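Long-range contacts in ADP-dependent L-serine kinase SerK (Thermococcus kodakarensis KOD1, PDB 5X0K), which phosphorylates free L-serine with ADP as phosphate donor, giving O-phospho-L-serine and AMP in a magnesium-dependent first step from L-serine toward L-cysteine: residues Lys52-Ala57 with Tyr65-Gly70; Ile11-Val16 with Asn230-Asp235; Phe20-Lys25 with Ala82-Ser87. The protein carries 1 engineered substitution. All blocks are in the same frame, centred on the assembly; numbering follows the deposited sequence. Where two conformers were deposited one is given.

In the fold
Contacts 1 and 3 belong to one mixed five-stranded sheet within the ParB-like N-terminal region, their centres about 10 Å apart. Strand 54-58 of contact 1 lies between 65-67 and 84-89, and 84-89 carries contact 3 by pairing with the outermost strand 19-22. Backbone bonds tie the two contacts together, M54 to P86 and Y65 to K25. Along the chain, contact 3 encloses contact 1, and contact 2 encloses both. Contact 2, centred about 13 Å from contact 1 and 19 Å from contact 3, is a separate parallel strand pair; its P231 packs on L55 and P53, and I234 meets P86. Contact 1, against which both others pack, holds residues binding ADP, magnesium and O-phospho-L-serine.

Contact 1: Lys52-Ala57 with Tyr65-Gly70; sequences KPMLLA and YLIVDG. With AMP (adenosine monophosphate), chain B.
L55 and A57 form antiparallel hydrogen-bonded pairs with D69 and L66, while strands 54-57 and 65-67 have N-to-C directions 133° apart, and the register slips by one residue between L55 and L56. The slip is a classic beta bulge: V68 and D69 both stand opposite L55, whose O accepts V68 N at 2.9 Å and D69 N at 3.2 Å. It falls where the second strand of the hairpin 54-58/65-67 turns a corner at V68 and leads to G70, the N-cap of helix 71-79. Bulge and N-cap present binding residues: D69 and G70 for ADP, D69 for magnesium, V68 and G70 for O-phospho-L-serine. On the face of L56 and I67, L56 CD2 lies near I67; L56 also crosses Y65 at about a right angle. M54, bent at chi2 and chi3, folds back to G70, its CE 3.1 Å from G70 O, and also touches I67 CG2. On the face of L55, D69, A57 and L66, L55 and D69 lie side by side. Water joins P53 O to D69 OD2, which also salt-bridges R73. ADP-binding K52 has CG anti to its N (chi1 -165°), and its extended chain carries NZ to AMP O3' at 2.8 Å.

Contact 2: Ile11-Val16 with Asn230-Asp235; sequences IPTKKV and NPDKID
P12, K14, N230 and D232 supply the backbone bonds of this short parallel ladder. N230 N donates to P12 O at 2.9 Å, K14 N donates to N230 O at 3.0 Å, and D232 N donates to K14 O, this last donor lying 35° out of the carbonyl plane. CA-H...O contacts from T13 to N230 O and from P231 to K14 O accompany them. K15 centres an inverse gamma turn.

Water bridges extend the pairing. One water donates to I11 O and accepts from N230 ND2 while bonding T13 OG1; a second joins the same hydroxyl to P231 O and K233 NZ. A third donates to V16 O and D232 O.

Van der Waals contacts join the side chains. I11 crosses N230 at about a right angle, its CG2 3.5 Å from N230 ND2. With T13 OG1 beside the backbone N (chi1 -74°), where it meets both waters, T13 CG2 is directed at D232, 3.6 Å from D232 CA. The extended chain of K15 runs alongside D232, but K15 NZ stays 5.2 Å from D232 OD2; D232 OD1 accepts K233 N at 2.8 Å, on the anti side of the carboxylate.

The pair lies at the surface as a two-stranded parallel sheet; P231 rests on V88 of strand 84-89, I234 packs on P86 of that strand, and P231 also touches P53, just before strand 54-58.

Contact 3: Phe20-Lys25 with Ala82-Ser87; sequences FIELDK and AKRAPS
E22 and R84 lie side by side and form a salt bridge, with R84 NE donating to E22 OE2 at 3.0 Å and 158°. R84 CG sits between the backbone N and the carbonyl carbon (chi1 67°), and a bend at chi3 brings NE alongside the carboxylate. The oxygen is met on its syn side, although the two flat groups are turned 39° apart. A water at the guanidinium edge accepts from R84 NH2 and donates to E22 OE1. The stem of R84 reaches F20, its CD 3.9 Å from F20 CB, while F20 CE1 meets P86 CD. The end of L23 nears segment 82-87: L23 CD2 touches A85 CB at 3.8 Å, and L23 N donates to K83 O at 2.9 Å.

These side chains are positioned by strands 20-22 and 84-87, which pair antiparallel through reciprocal I21-A85 bonds. L77 of helix 71-79 packs on L23 and A85; R84 NH1 donates to the backbone oxygens of E240 and of the C-terminal residue F242.

A leucine in place of R84 would probably leave the E22 carboxylate without its charged mate and those two backbone oxygens without this donor. Through NE and NH1, one guanidinium thus links the sheet-edge carboxylate to the chain's C-terminal end.

Contact 1: Lys52-Ala57 with Tyr65-Gly70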
loop_
_atom_site.group_PDB
_atom_site.type_symbol
_atom_site.label_atom_id
_atom_site.label_comp_id
_atom_site.label_asym_id
_atom_site.label_seq_id
_atom_site.Cartn_x
_atom_site.Cartn_y
_atom_site.Cartn_z
ATOM N N LYS A 52 8.481 -16.249 4.871
ATOM C CA LYS A 52 8.722 -14.889 4.388
ATOM C C LYS A 52 8.743 -13.914 5.583
ATOM O O LYS A 52 7.686 -13.509 6.055
ATOM C CB LYS A 52 7.614 -14.441 3.410
ATOM C CG LYS A 52 7.960 -13.208 2.579
ATOM C CD LYS A 52 6.773 -12.796 1.733
ATOM C CE LYS A 52 7.085 -11.589 0.893
ATOM N NZ LYS A 52 6.039 -11.464 -0.146
ATOM N N PRO A 53 9.929 -13.523 6.102
ATOM C CA PRO A 53 9.916 -12.714 7.332
ATOM C C PRO A 53 9.288 -11.340 7.139
ATOM O O PRO A 53 9.370 -10.770 6.044
ATOM C CB PRO A 53 11.410 -12.553 7.682
ATOM C CG PRO A 53 12.100 -12.736 6.392
ATOM C CD PRO A 53 11.292 -13.735 5.599
ATOM N N MET A 54 8.668 -10.841 8.197
ATOM C CA MET A 54 8.225 -9.452 8.309
ATOM C C MET A 54 9.430 -8.531 8.096
ATOM O O MET A 54 10.554 -8.911 8.422
ATOM C CB MET A 54 7.672 -9.165 9.719
ATOM C CG MET A 54 6.538 -10.026 10.240
ATOM S SD MET A 54 5.034 -9.622 9.358
ATOM C CE MET A 54 4.744 -7.877 9.749
ATOM N N LEU A 55 9.193 -7.369 7.511
ATOM C CA LEU A 55 10.222 -6.304 7.438
ATOM C C LEU A 55 9.743 -5.186 8.347
ATOM O O LEU A 55 8.671 -4.614 8.166
ATOM C CB LEU A 55 10.438 -5.803 6.030
ATOM C CG LEU A 55 10.839 -6.950 5.085
ATOM C CD1 LEU A 55 11.175 -6.396 3.730
ATOM C CD2 LEU A 55 11.969 -7.805 5.613
ATOM N N LEU A 56 10.566 -4.902 9.347
ATOM C CA LEU A 56 10.198 -3.956 10.391
ATOM C C LEU A 56 11.196 -2.833 10.536
ATOM O O LEU A 56 12.364 -2.990 10.166
ATOM C CB LEU A 56 10.065 -4.677 11.757
ATOM C CG LEU A 56 9.161 -5.888 11.887
ATOM C CD1 LEU A 56 9.250 -6.468 13.294
ATOM C CD2 LEU A 56 7.749 -5.518 11.544
ATOM N N ALA A 57 10.737 -1.719 11.109
ATOM C CA ALA A 57 11.561 -0.569 11.444
ATOM C C ALA A 57 11.246 -0.132 12.857
ATOM O O ALA A 57 10.079 0.073 13.210
ATOM C CB ALA A 57 11.312 0.600 10.512
ATOM N N TYR A 65 7.509 -1.417 16.661
ATOM C CA TYR A 65 8.066 -1.530 15.301
ATOM C C TYR A 65 7.017 -1.170 14.268
ATOM O O TYR A 65 5.867 -1.629 14.342
ATOM C CB TYR A 65 8.537 -2.941 15.003
ATOM C CG TYR A 65 9.732 -3.313 15.783
ATOM C CD1 TYR A 65 9.605 -3.848 17.082
ATOM C CD2 TYR A 65 10.991 -3.070 15.272
ATOM C CE1 TYR A 65 10.759 -4.125 17.813
ATOM C CE2 TYR A 65 12.123 -3.352 15.997
ATOM C CZ TYR A 65 11.990 -3.910 17.245
ATOM O OH TYR A 65 13.195 -4.165 17.884
ATOM N N LEU A 66 7.420 -0.330 13.315
ATOM C CA LEU A 66 6.634 -0.103 12.106
ATOM C C LEU A 66 6.678 -1.327 11.210
ATOM O O LEU A 66 7.751 -1.862 10.929
ATOM C CB LEU A 66 7.189 1.118 11.359
ATOM C CG LEU A 66 6.720 1.341 9.916
ATOM C CD1 LEU A 66 5.242 1.751 9.915
ATOM C CD2 LEU A 66 7.593 2.418 9.254
ATOM N N ILE A 67 5.509 -1.768 10.747
ATOM C CA ILE A 67 5.457 -2.764 9.693
ATOM C C ILE A 67 5.764 -2.048 8.395
ATOM O O ILE A 67 4.967 -1.232 7.901
ATOM C CB ILE A 67 4.094 -3.474 9.611
ATOM C CG1 ILE A 67 3.813 -4.223 10.944
ATOM C CG2 ILE A 67 4.074 -4.390 8.395
ATOM C CD1 ILE A 67 2.358 -4.658 11.095
ATOM N N VAL A 68 6.917 -2.375 7.825
ATOM C CA VAL A 68 7.280 -1.886 6.490
ATOM C C VAL A 68 6.681 -2.789 5.419
ATOM O O VAL A 68 6.148 -2.309 4.407
ATOM C CB VAL A 68 8.803 -1.791 6.349
ATOM C CG1 VAL A 68 9.177 -1.412 4.915
ATOM C CG2 VAL A 68 9.365 -0.816 7.406
ATOM N N ASP A 69 6.806 -4.092 5.626
ATOM C CA ASP A 69 6.209 -5.101 4.724
ATOM C C ASP A 69 5.728 -6.251 5.596
ATOM O O ASP A 69 6.463 -6.734 6.436
ATOM C CB ASP A 69 7.248 -5.577 3.669
ATOM C CG ASP A 69 6.608 -6.444 2.578
ATOM O OD1 ASP A 69 5.614 -6.017 1.982
ATOM O OD2 ASP A 69 7.055 -7.588 2.357
ATOM N N GLY A 70 4.474 -6.677 5.398
ATOM C CA GLY A 70 3.908 -7.769 6.166
ATOM C C GLY A 70 2.592 -7.507 6.858
ATOM O O GLY A 70 2.296 -8.221 7.844
HETATM P P AMP B . 1.610 -9.074 3.244
HETATM O O1P AMP B . 1.876 -9.731 4.554
HETATM O O2P AMP B . 0.794 -7.826 3.305
HETATM O O3P AMP B . 2.862 -8.913 2.411
HETATM O "O5'" AMP B . 0.627 -10.097 2.438
HETATM C "C5'" AMP B . 0.635 -11.483 2.726
HETATM C "C4'" AMP B . 1.966 -12.114 2.333
HETATM O "O4'" AMP B . 1.996 -13.443 2.813
HETATM C "C3'" AMP B . 2.205 -12.232 0.831
HETATM O "O3'" AMP B . 3.315 -11.413 0.469
HETATM C "C2'" AMP B . 2.509 -13.696 0.586
HETATM O "O2'" AMP B . 3.603 -13.969 -0.311
HETATM C "C1'" AMP B . 2.882 -14.148 1.977
HETATM N N9 AMP B . 2.729 -15.563 2.269
HETATM C C8 AMP B . 1.923 -16.489 1.682
HETATM N N7 AMP B . 2.079 -17.686 2.277
HETATM C C5 AMP B . 2.973 -17.517 3.282
HETATM C C6 AMP B . 3.570 -18.413 4.264
HETATM N N6 AMP B . 3.224 -19.721 4.308
HETATM N N1 AMP B . 4.478 -17.865 5.122
HETATM C C2 AMP B . 4.785 -16.540 5.065
HETATM N N3 AMP B . 4.294 -15.662 4.169
HETATM C C4 AMP B . 3.393 -16.120 3.262
HETATM O O HOH W 1 8.626 -9.394 3.355
#

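Contact 2: Ile11-Val16 with Asn230-Asp235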
loop_
_atom_site.group_PDB
_atom_site.type_symbol
_atom_site.label_atom_id
_atom_site.label_comp_id
_atom_site.label_asym_id
_atom_site.label_seq_id
_atom_site.Cartn_x
_atom_site.Cartn_y
_atom_site.Cartn_z
ATOM N N ILE A 11 16.057 -6.454 -7.480
ATOM C CA ILE A 11 16.366 -6.295 -6.062
ATOM C C ILE A 11 17.069 -7.569 -5.667
ATOM O O ILE A 11 16.525 -8.653 -5.911
ATOM C CB ILE A 11 15.094 -6.195 -5.202
ATOM C CG1 ILE A 11 14.243 -4.984 -5.599
ATOM C CG2 ILE A 11 15.470 -6.165 -3.727
ATOM C CD1 ILE A 11 15.022 -3.718 -5.866
ATOM N N PRO A 12 18.244 -7.471 -5.035
ATOM C CA PRO A 12 18.927 -8.692 -4.649
ATOM C C PRO A 12 18.305 -9.384 -3.467
ATOM O O PRO A 12 17.760 -8.751 -2.574
ATOM C CB PRO A 12 20.344 -8.199 -4.310
ATOM C CG PRO A 12 20.104 -6.839 -3.812
ATOM C CD PRO A 12 19.085 -6.292 -4.764
ATOM N N THR A 13 18.363 -10.698 -3.488
ATOM C CA THR A 13 18.039 -11.493 -2.295
ATOM C C THR A 13 19.307 -11.521 -1.445
ATOM O O THR A 13 20.392 -11.706 -1.985
ATOM C CB THR A 13 17.714 -12.901 -2.703
ATOM O OG1 THR A 13 16.415 -12.899 -3.317
ATOM C CG2 THR A 13 17.696 -13.837 -1.482
ATOM N N LYS A 14 19.164 -11.279 -0.135
ATOM C CA LYS A 14 20.313 -11.327 0.772
ATOM C C LYS A 14 19.934 -12.214 1.943
ATOM O O LYS A 14 18.790 -12.250 2.314
ATOM C CB LYS A 14 20.683 -9.939 1.278
ATOM C CG LYS A 14 21.243 -9.044 0.182
ATOM C CD LYS A 14 21.849 -7.773 0.802
ATOM C CE LYS A 14 22.348 -6.819 -0.260
ATOM N NZ LYS A 14 23.254 -5.736 0.271
ATOM N N LYS A 15 20.925 -12.925 2.463
ATOM C CA LYS A 15 20.701 -13.860 3.574
ATOM C C LYS A 15 20.829 -13.109 4.858
ATOM O O LYS A 15 21.919 -13.028 5.431
ATOM C CB LYS A 15 21.713 -14.966 3.517
ATOM C CG LYS A 15 21.578 -15.840 2.291
ATOM C CD LYS A 15 22.450 -17.080 2.377
ATOM C CE LYS A 15 22.570 -17.748 1.008
ATOM N NZ LYS A 15 23.592 -18.831 0.948
ATOM N N VAL A 16 19.708 -12.539 5.278
ATOM C CA VAL A 16 19.645 -11.776 6.502
ATOM C C VAL A 16 18.947 -12.691 7.466
ATOM O O VAL A 16 18.066 -13.500 7.117
ATOM C CB VAL A 16 18.892 -10.450 6.343
ATOM C CG1 VAL A 16 19.753 -9.450 5.604
ATOM C CG2 VAL A 16 17.589 -10.680 5.616
ATOM N N ASN A 230 15.648 -8.181 -0.725
ATOM C CA ASN A 230 14.549 -9.052 -0.274
ATOM C C ASN A 230 15.220 -10.107 0.606
ATOM O O ASN A 230 16.226 -10.684 0.175
ATOM C CB ASN A 230 13.935 -9.773 -1.489
ATOM C CG ASN A 230 13.154 -8.855 -2.400
ATOM O OD1 ASN A 230 12.345 -8.055 -1.926
ATOM N ND2 ASN A 230 13.341 -8.999 -3.706
ATOM N N PRO A 231 14.693 -10.378 1.832
ATOM C CA PRO A 231 15.340 -11.446 2.597
ATOM C C PRO A 231 15.208 -12.778 1.884
ATOM O O PRO A 231 14.187 -13.031 1.212
ATOM C CB PRO A 231 14.597 -11.459 3.937
ATOM C CG PRO A 231 14.012 -10.124 4.028
ATOM C CD PRO A 231 13.690 -9.664 2.616
ATOM N N ASP A 232 16.209 -13.629 2.014
ATOM C CA ASP A 232 16.075 -14.995 1.563
ATOM C C ASP A 232 14.996 -15.703 2.392
ATOM O O ASP A 232 14.680 -15.301 3.500
ATOM C CB ASP A 232 17.378 -15.756 1.710
ATOM C CG ASP A 232 17.527 -16.870 0.711
ATOM O OD1 ASP A 232 16.541 -17.266 0.026
ATOM O OD2 ASP A 232 18.683 -17.314 0.552
ATOM N N LYS A 233 14.450 -16.761 1.817
ATOM C CA LYS A 233 13.363 -17.484 2.468
ATOM C C LYS A 233 13.871 -18.186 3.696
ATOM O O LYS A 233 15.044 -18.524 3.786
ATOM C CB LYS A 233 12.707 -18.478 1.498
ATOM C CG LYS A 233 11.676 -17.806 0.619
ATOM C CD LYS A 233 12.186 -16.688 -0.297
ATOM C CE LYS A 233 12.973 -17.180 -1.491
ATOM N NZ LYS A 233 13.173 -16.274 -2.672
ATOM N N ILE A 234 12.967 -18.406 4.642
ATOM C CA ILE A 234 13.315 -18.974 5.926
ATOM C C ILE A 234 12.528 -20.219 6.217
ATOM O O ILE A 234 11.583 -20.508 5.498
ATOM C CB ILE A 234 13.188 -17.951 7.064
ATOM C CG1 ILE A 234 11.723 -17.488 7.263
ATOM C CG2 ILE A 234 14.120 -16.771 6.806
ATOM C CD1 ILE A 234 11.513 -16.601 8.481
ATOM N N ASP A 235 13.027 -20.964 7.217
ATOM C CA ASP A 235 12.569 -22.282 7.610
ATOM C C ASP A 235 12.021 -22.139 9.036
ATOM O O ASP A 235 12.733 -22.396 10.036
ATOM C CB ASP A 235 13.726 -23.304 7.538
ATOM C CG ASP A 235 13.373 -24.659 8.114
ATOM O OD1 ASP A 235 12.169 -25.039 8.125
ATOM O OD2 ASP A 235 14.301 -25.366 8.595
HETATM O O HOH W 2 15.201 -10.825 -4.796
HETATM O O HOH W 3 14.071 -13.490 -1.524
HETATM O O HOH W 4 16.996 -14.188 4.853
#

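Contact 3: Phe20-Lys25 with Ala82-Ser87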
loop_
_atom_site.group_PDB
_atom_site.type_symbol
_atom_site.label_atom_id
_atom_site.label_comp_id
_atom_site.label_asym_id
_atom_site.label_seq_id
_atom_site.Cartn_x
_atom_site.Cartn_y
_atom_site.Cartn_z
ATOM N N PHE A 20 12.505 -13.281 16.226
ATOM C CA PHE A 20 11.097 -13.311 16.583
ATOM C C PHE A 20 10.788 -12.001 17.311
ATOM O O PHE A 20 11.507 -11.617 18.283
ATOM C CB PHE A 20 10.715 -14.497 17.495
ATOM C CG PHE A 20 10.760 -15.839 16.826
ATOM C CD1 PHE A 20 9.931 -16.123 15.779
ATOM C CD2 PHE A 20 11.610 -16.849 17.283
ATOM C CE1 PHE A 20 9.974 -17.354 15.132
ATOM C CE2 PHE A 20 11.655 -18.101 16.646
ATOM C CZ PHE A 20 10.845 -18.343 15.555
ATOM N N ILE A 21 9.734 -11.348 16.841
ATOM C CA ILE A 21 9.182 -10.159 17.446
ATOM C C ILE A 21 7.721 -10.417 17.734
ATOM O O ILE A 21 7.014 -11.031 16.894
ATOM C CB ILE A 21 9.336 -8.940 16.519
ATOM C CG1 ILE A 21 10.838 -8.700 16.239
ATOM C CG2 ILE A 21 8.695 -7.684 17.123
ATOM C CD1 ILE A 21 11.638 -8.299 17.408
ATOM N N GLU A 22 7.263 -9.956 18.884
ATOM C CA GLU A 22 5.871 -10.202 19.271
ATOM C C GLU A 22 4.949 -9.344 18.405
ATOM O O GLU A 22 5.251 -8.194 18.113
ATOM C CB GLU A 22 5.651 -9.963 20.770
ATOM C CG GLU A 22 6.487 -10.892 21.641
ATOM C CD GLU A 22 5.985 -12.324 21.676
ATOM O OE1 GLU A 22 4.826 -12.554 22.114
ATOM O OE2 GLU A 22 6.756 -13.259 21.346
ATOM N N LEU A 23 3.835 -9.915 17.972
ATOM C CA LEU A 23 2.927 -9.264 17.035
ATOM C C LEU A 23 2.318 -8.009 17.641
ATOM O O LEU A 23 2.067 -7.008 16.948
ATOM C CB LEU A 23 1.816 -10.242 16.605
ATOM C CG LEU A 23 2.272 -11.514 15.881
ATOM C CD1 LEU A 23 1.182 -12.574 15.854
ATOM C CD2 LEU A 23 2.706 -11.179 14.474
ATOM N N ASP A 24 2.106 -8.020 18.957
ATOM C CA ASP A 24 1.537 -6.846 19.611
ATOM C C ASP A 24 2.512 -5.666 19.722
ATOM O O ASP A 24 2.099 -4.599 20.137
ATOM C CB ASP A 24 0.908 -7.184 20.963
ATOM C CG ASP A 24 1.911 -7.642 22.015
ATOM O OD1 ASP A 24 3.116 -7.635 21.793
ATOM O OD2 ASP A 24 1.466 -8.085 23.100
ATOM N N LYS A 25 3.779 -5.872 19.338
ATOM C CA LYS A 25 4.768 -4.781 19.195
ATOM C C LYS A 25 4.894 -4.210 17.774
ATOM O O LYS A 25 5.704 -3.314 17.546
ATOM C CB LYS A 25 6.146 -5.227 19.697
ATOM C CG LYS A 25 6.209 -5.642 21.183
ATOM C CD LYS A 25 5.501 -4.685 22.128
ATOM C CE LYS A 25 6.005 -4.714 23.586
ATOM N N ALA A 82 -1.784 -16.566 16.970
ATOM C CA ALA A 82 -0.330 -16.612 17.138
ATOM C C ALA A 82 0.105 -15.356 17.869
ATOM O O ALA A 82 -0.651 -14.366 18.002
ATOM C CB ALA A 82 0.374 -16.764 15.795
ATOM N N LYS A 83 1.336 -15.415 18.369
ATOM C CA LYS A 83 1.894 -14.355 19.202
ATOM C C LYS A 83 3.109 -13.629 18.643
ATOM O O LYS A 83 3.346 -12.515 19.052
ATOM C CB LYS A 83 2.274 -14.942 20.564
ATOM C CG LYS A 83 1.113 -15.561 21.340
ATOM C CD LYS A 83 0.156 -14.502 21.819
ATOM C CE LYS A 83 -1.147 -15.080 22.363
ATOM N NZ LYS A 83 -2.089 -13.928 22.456
ATOM N N ARG A 84 3.839 -14.261 17.735
ATOM C CA ARG A 84 5.081 -13.671 17.206
ATOM C C ARG A 84 5.271 -14.007 15.751
ATOM O O ARG A 84 4.674 -14.916 15.255
ATOM C CB ARG A 84 6.270 -14.181 18.002
ATOM C CG ARG A 84 6.601 -15.666 17.869
ATOM C CD ARG A 84 7.498 -16.082 19.030
ATOM N NE ARG A 84 6.736 -16.084 20.284
ATOM C CZ ARG A 84 5.999 -17.119 20.706
ATOM N NH1 ARG A 84 5.954 -18.241 20.036
ATOM N NH2 ARG A 84 5.319 -17.014 21.822
ATOM N N ALA A 85 6.186 -13.271 15.088
ATOM C CA ALA A 85 6.551 -13.581 13.736
ATOM C C ALA A 85 8.041 -13.409 13.509
ATOM O O ALA A 85 8.638 -12.517 14.087
ATOM C CB ALA A 85 5.752 -12.733 12.767
ATOM N N PRO A 86 8.647 -14.247 12.650
ATOM C CA PRO A 86 10.045 -13.972 12.345
ATOM C C PRO A 86 10.139 -12.718 11.516
ATOM O O PRO A 86 9.399 -12.547 10.562
ATOM C CB PRO A 86 10.516 -15.167 11.572
ATOM C CG PRO A 86 9.299 -15.854 11.116
ATOM C CD PRO A 86 8.149 -15.459 11.988
ATOM N N SER A 87 11.093 -11.887 11.887
ATOM C CA SER A 87 11.179 -10.540 11.388
ATOM C C SER A 87 12.637 -10.167 11.055
ATOM O O SER A 87 13.581 -10.574 11.731
ATOM C CB SER A 87 10.679 -9.627 12.502
ATOM O OG SER A 87 9.309 -9.893 12.796
HETATM O O HOH W 5 4.827 -14.868 23.708
HETATM O O HOH W 6 1.813 -10.663 20.529
#